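Side-chain contacts in CT398 (Chlamydia trachomatis, PDB 4ILO), which is of unknown function but, with its long coiled-coil hairpin and zinc ribbon, may bind DNA or RNA: residues 105-108 / 109-113; 132-135 / 136-140. All coordinates share one frame; numbering follows the deposited sequence.

Contact 1 (105-108 / 109-113)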
loop_
_atom_site.group_PDB
_atom_site.type_symbol
_atom_site.label_atom_id
_atom_site.label_comp_id
_atom_site.label_asym_id
_atom_site.label_seq_id
_atom_site.Cartn_x
_atom_site.Cartn_y
_atom_site.Cartn_z
ATOM N N LYS A 105 31.979 -43.050 13.460
ATOM C CA LYS A 105 31.957 -41.740 14.097
ATOM C C LYS A 105 31.485 -40.670 13.122
ATOM O O LYS A 105 30.753 -39.737 13.499
ATOM C CB LYS A 105 33.354 -41.430 14.619
ATOM C CG LYS A 105 33.557 -40.006 15.078
ATOM C CD LYS A 105 35.004 -39.763 15.572
ATOM C CE LYS A 105 35.086 -38.496 16.439
ATOM N NZ LYS A 105 36.467 -38.289 17.014
ATOM N N GLU A 106 31.900 -40.777 11.865
ATOM C CA GLU A 106 31.376 -39.883 10.842
ATOM C C GLU A 106 29.872 -40.108 10.665
ATOM O O GLU A 106 29.102 -39.149 10.534
ATOM C CB GLU A 106 32.101 -40.140 9.512
ATOM C CG GLU A 106 31.639 -39.257 8.273
ATOM C CD GLU A 106 31.838 -37.702 8.459
ATOM O OE1 GLU A 106 32.639 -37.279 9.342
ATOM O OE2 GLU A 106 31.191 -36.898 7.712
ATOM N N ARG A 107 29.434 -41.365 10.679
ATOM C CA ARG A 107 28.018 -41.642 10.494
ATOM C C ARG A 107 27.227 -41.017 11.618
ATOM O O ARG A 107 26.172 -40.419 11.386
ATOM C CB ARG A 107 27.743 -43.149 10.446
ATOM C CG ARG A 107 26.280 -43.471 10.156
ATOM C CD ARG A 107 26.036 -44.949 9.919
ATOM N NE ARG A 107 26.493 -45.759 11.054
ATOM C CZ ARG A 107 26.381 -47.075 11.158
ATOM N NH1 ARG A 107 25.820 -47.801 10.192
ATOM N NH2 ARG A 107 26.861 -47.670 12.245
ATOM N N ARG A 108 27.738 -41.154 12.838
ATOM C CA ARG A 108 27.100 -40.577 14.014
ATOM C C ARG A 108 26.927 -39.074 13.839
ATOM O O ARG A 108 25.863 -38.524 14.122
ATOM C CB ARG A 108 27.923 -40.870 15.270
ATOM C CG ARG A 108 27.320 -40.312 16.550
ATOM C CD ARG A 108 28.220 -40.582 17.746
ATOM N NE ARG A 108 27.995 -41.910 18.310
ATOM C CZ ARG A 108 28.862 -42.915 18.226
ATOM N NH1 ARG A 108 30.017 -42.744 17.599
ATOM N NH2 ARG A 108 28.573 -44.089 18.769
ATOM N N THR A 109 27.979 -38.415 13.363
ATOM C CA THR A 109 27.910 -36.992 13.078
ATOM C C THR A 109 26.847 -36.669 12.048
ATOM O O THR A 109 26.116 -35.685 12.200
ATOM C CB THR A 109 29.270 -36.479 12.637
ATOM O OG1 THR A 109 30.196 -36.726 13.709
ATOM C CG2 THR A 109 29.164 -34.978 12.372
ATOM N N LEU A 110 26.756 -37.461 10.981
ATOM C CA LEU A 110 25.730 -37.192 9.994
ATOM C C LEU A 110 24.336 -37.406 10.574
ATOM O O LEU A 110 23.397 -36.681 10.223
ATOM C CB LEU A 110 25.925 -38.062 8.779
ATOM C CG LEU A 110 27.271 -37.701 8.160
ATOM C CD1 LEU A 110 27.522 -38.769 7.126
ATOM C CD2 LEU A 110 27.255 -36.260 7.548
ATOM N N GLU A 111 24.180 -38.400 11.446
ATOM C CA GLU A 111 22.856 -38.733 11.947
ATOM C C GLU A 111 22.339 -37.629 12.836
ATOM O O GLU A 111 21.149 -37.300 12.803
ATOM C CB GLU A 111 22.921 -40.049 12.706
ATOM C CG GLU A 111 23.260 -41.184 11.770
ATOM C CD GLU A 111 23.490 -42.509 12.475
ATOM O OE1 GLU A 111 23.814 -42.514 13.674
ATOM O OE2 GLU A 111 23.284 -43.557 11.840
ATOM N N HIS A 112 23.241 -37.027 13.611
ATOM C CA HIS A 112 22.874 -35.929 14.488
ATOM C C HIS A 112 22.539 -34.694 13.669
ATOM O O HIS A 112 21.579 -33.973 13.985
ATOM C CB HIS A 112 24.012 -35.671 15.489
ATOM C CG HIS A 112 24.044 -36.661 16.605
ATOM N ND1 HIS A 112 22.942 -36.909 17.405
ATOM C CD2 HIS A 112 25.029 -37.463 17.063
ATOM C CE1 HIS A 112 23.243 -37.838 18.289
ATOM N NE2 HIS A 112 24.507 -38.186 18.108
ATOM N N GLN A 113 23.272 -34.459 12.573
ATOM C CA GLN A 113 22.851 -33.382 11.677
ATOM C C GLN A 113 21.499 -33.698 11.053
ATOM O O GLN A 113 20.671 -32.805 10.872
ATOM C CB GLN A 113 23.891 -33.116 10.571
ATOM C CG GLN A 113 25.226 -32.532 11.113
ATOM C CD GLN A 113 26.395 -32.561 10.104
ATOM O OE1 GLN A 113 26.236 -32.939 8.936
ATOM N NE2 GLN A 113 27.565 -32.115 10.556
#

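Contact 2 (132-135 / 136-140)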
loop_
_atom_site.group_PDB
_atom_site.type_symbol
_atom_site.label_atom_id
_atom_site.label_comp_id
_atom_site.label_asym_id
_atom_site.label_seq_id
_atom_site.Cartn_x
_atom_site.Cartn_y
_atom_site.Cartn_z
ATOM N N LYS A 132 -0.105 -19.693 6.366
ATOM C CA LYS A 132 -1.196 -19.908 5.417
ATOM C C LYS A 132 -2.557 -19.620 6.063
ATOM O O LYS A 132 -3.429 -18.966 5.457
ATOM C CB LYS A 132 -1.115 -21.346 4.915
ATOM C CG LYS A 132 -0.042 -21.560 3.848
ATOM C CD LYS A 132 0.040 -23.030 3.413
ATOM C CE LYS A 132 1.163 -23.290 2.369
ATOM N NZ LYS A 132 1.395 -24.766 2.090
ATOM N N GLU A 133 -2.747 -20.072 7.309
ATOM C CA GLU A 133 -3.979 -19.767 8.034
ATOM C C GLU A 133 -4.170 -18.271 8.147
ATOM O O GLU A 133 -5.278 -17.765 7.970
ATOM C CB GLU A 133 -3.921 -20.360 9.439
ATOM C CG GLU A 133 -5.264 -20.362 10.198
ATOM C CD GLU A 133 -5.378 -21.522 11.207
ATOM O OE1 GLU A 133 -6.465 -22.160 11.291
ATOM O OE2 GLU A 133 -4.375 -21.810 11.917
ATOM N N SER A 134 -3.099 -17.553 8.481
ATOM C CA SER A 134 -3.179 -16.113 8.678
ATOM C C SER A 134 -3.469 -15.393 7.357
ATOM O O SER A 134 -4.264 -14.440 7.316
ATOM C CB SER A 134 -1.896 -15.623 9.347
ATOM O OG SER A 134 -1.696 -14.262 9.127
ATOM N N LEU A 135 -2.885 -15.881 6.258
ATOM C CA LEU A 135 -3.211 -15.360 4.936
ATOM C C LEU A 135 -4.684 -15.588 4.592
ATOM O O LEU A 135 -5.357 -14.701 4.042
ATOM C CB LEU A 135 -2.302 -16.009 3.888
ATOM C CG LEU A 135 -2.506 -15.547 2.445
ATOM C CD1 LEU A 135 -2.528 -14.039 2.368
ATOM C CD2 LEU A 135 -1.412 -16.097 1.556
ATOM N N SER A 136 -5.208 -16.765 4.903
ATOM C CA SER A 136 -6.595 -17.042 4.561
ATOM C C SER A 136 -7.530 -16.218 5.439
ATOM O O SER A 136 -8.511 -15.657 4.942
ATOM C CB SER A 136 -6.847 -18.559 4.616
ATOM O OG SER A 136 -8.183 -18.960 4.343
ATOM N N SER A 137 -7.196 -16.055 6.731
ATOM C CA SER A 137 -8.053 -15.257 7.612
ATOM C C SER A 137 -8.035 -13.784 7.227
ATOM O O SER A 137 -9.065 -13.109 7.275
ATOM C CB SER A 137 -7.631 -15.415 9.069
ATOM O OG SER A 137 -7.890 -16.734 9.510
ATOM N N THR A 138 -6.873 -13.264 6.854
ATOM C CA THR A 138 -6.784 -11.867 6.461
ATOM C C THR A 138 -7.610 -11.614 5.200
ATOM O O THR A 138 -8.448 -10.706 5.168
ATOM C CB THR A 138 -5.309 -11.512 6.251
ATOM O OG1 THR A 138 -4.591 -11.673 7.488
ATOM C CG2 THR A 138 -5.139 -10.081 5.746
ATOM N N GLU A 139 -7.411 -12.435 4.160
ATOM C CA GLU A 139 -8.237 -12.351 2.957
ATOM C C GLU A 139 -9.720 -12.427 3.299
ATOM O O GLU A 139 -10.524 -11.614 2.838
ATOM C CB GLU A 139 -7.866 -13.474 1.988
ATOM C CG GLU A 139 -6.465 -13.330 1.398
ATOM C CD GLU A 139 -6.132 -14.421 0.373
ATOM O OE1 GLU A 139 -5.427 -14.106 -0.611
ATOM O OE2 GLU A 139 -6.568 -15.590 0.551
ATOM N N ASN A 140 -10.102 -13.406 4.109
ATOM C CA ASN A 140 -11.509 -13.540 4.462
ATOM C C ASN A 140 -12.020 -12.290 5.181
ATOM O O ASN A 140 -13.078 -11.769 4.841
ATOM C CB ASN A 140 -11.730 -14.808 5.292
ATOM C CG ASN A 140 -13.206 -15.048 5.613
ATOM O OD1 ASN A 140 -13.907 -15.794 4.905
ATOM N ND2 ASN A 140 -13.687 -14.414 6.685
#

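Contact 1 (105-108 / 109-113)
Arg107 and Glu111, one turn apart on helix 90-171, the second long helix of the coiled-coil hairpin, cross at an angle. Their charge pairing is a long salt bridge: Arg107 NE lies 4.0 Å from Glu111 OE2, and although the guanidinium and carboxylate planes are only 12° apart, the oxygen sits well out of the guanidinium plane, so no N-H is aimed at it. The carboxylate is nearer the aliphatic part, with Glu111 OE2 3.4 Å from Arg107 CG. Arg107 NH2 is hydrogen-bonded to Asn104 OD1 and its NH1 to Ser74 OG of helix 2-86.

Nonpolar contact comes from Leu110, whose side chain reaches Ile70 and Ile73 of helix 2-86. Separately, Glu106 OE2 makes a loose carboxylate-to-methyl approach to Leu110 CD2 at 4.0 Å. Arg108 and His112 run side by side, pointing the same way, with Arg108 CG 3.7 Å from His112 CD2.

Hydrogen bonding follows the i to i+4 helical ladder, represented by Glu111 N to Arg107 O at 2.8 Å. At Thr109 the ladder gains a side-chain rung. With OG1 beside its own backbone N (chi1 -60°), Thr109 donates through both OG1 and N to Lys105 O, each at 3.1 Å, from opposite faces of the carbonyl plane.

Contact 2 (132-135 / 136-140)
Thr138 and Ser134 are joined by two bonds to a single carbonyl, within one continuous stretch of helix 90-171 in the coiled-coil hairpin. Thr138 OG1 donates to Ser134 O at 2.8 Å, and Thr138 N reaches the same oxygen at 2.9 Å from the other face of the carbonyl plane. The torsion explains the fork: a chi1 of -62° sets OG1 beside the threonine's own N, facing back down the helix, and turns CG2 anti to that N.

Ser137 adopts the same kind of rotamer and repeats the pattern less tightly. Its OG donates to Glu133 O at 3.2 Å from above the carbonyl plane, 37° out of it, whereas Ser137 N makes the regular backbone bond to that oxygen. At Ser136 the bond to Lys132 O comes from the backbone N alone, at 2.9 Å between Ser136 N and Lys132 O.

Leu135 and Glu139 meet through carbon. CG of Leu135 lies anti to its N (chi1 -179°), and from there CD1 meets the glutamate chain, which is extended beyond CG and crosses the leucine at an angle, placing Glu139 CG 4.1 Å from Leu135 CD1; Glu139 CG also rests 3.2 Å from Leu135 O. Glu139 OE1 forms a salt bridge with Arg46 NH2, so the polar end is engaged across the hairpin while the stem lies against Leu135.

Ser134, Leu135 and Thr138 all touch Ile45 of helix 2-86, and Leu135 also meets Arg46. This side of the stretch therefore faces the partner helix, with Ile45 as the residue that all three share.

Both contacts are local, i to i+4 arrangements on helix 90-171, and both lie at the surface of the hairpin, against different parts of helix 2-86. Their centres are 40 Å apart and their nearest atoms about 23 Å, so they do not touch. Contact 1 lies farther out, its centre 48 Å from the chain centre against 18 Å for contact 2. It includes one buried residue, Leu110, whereas contact 2 has none. The chemistry differs as well: 105-113 is rich in charged side chains and has a long, charge-only ionic pair within the helix, while 132-140 relies on small hydroxyl side chains and directs its salt bridge to the partner helix.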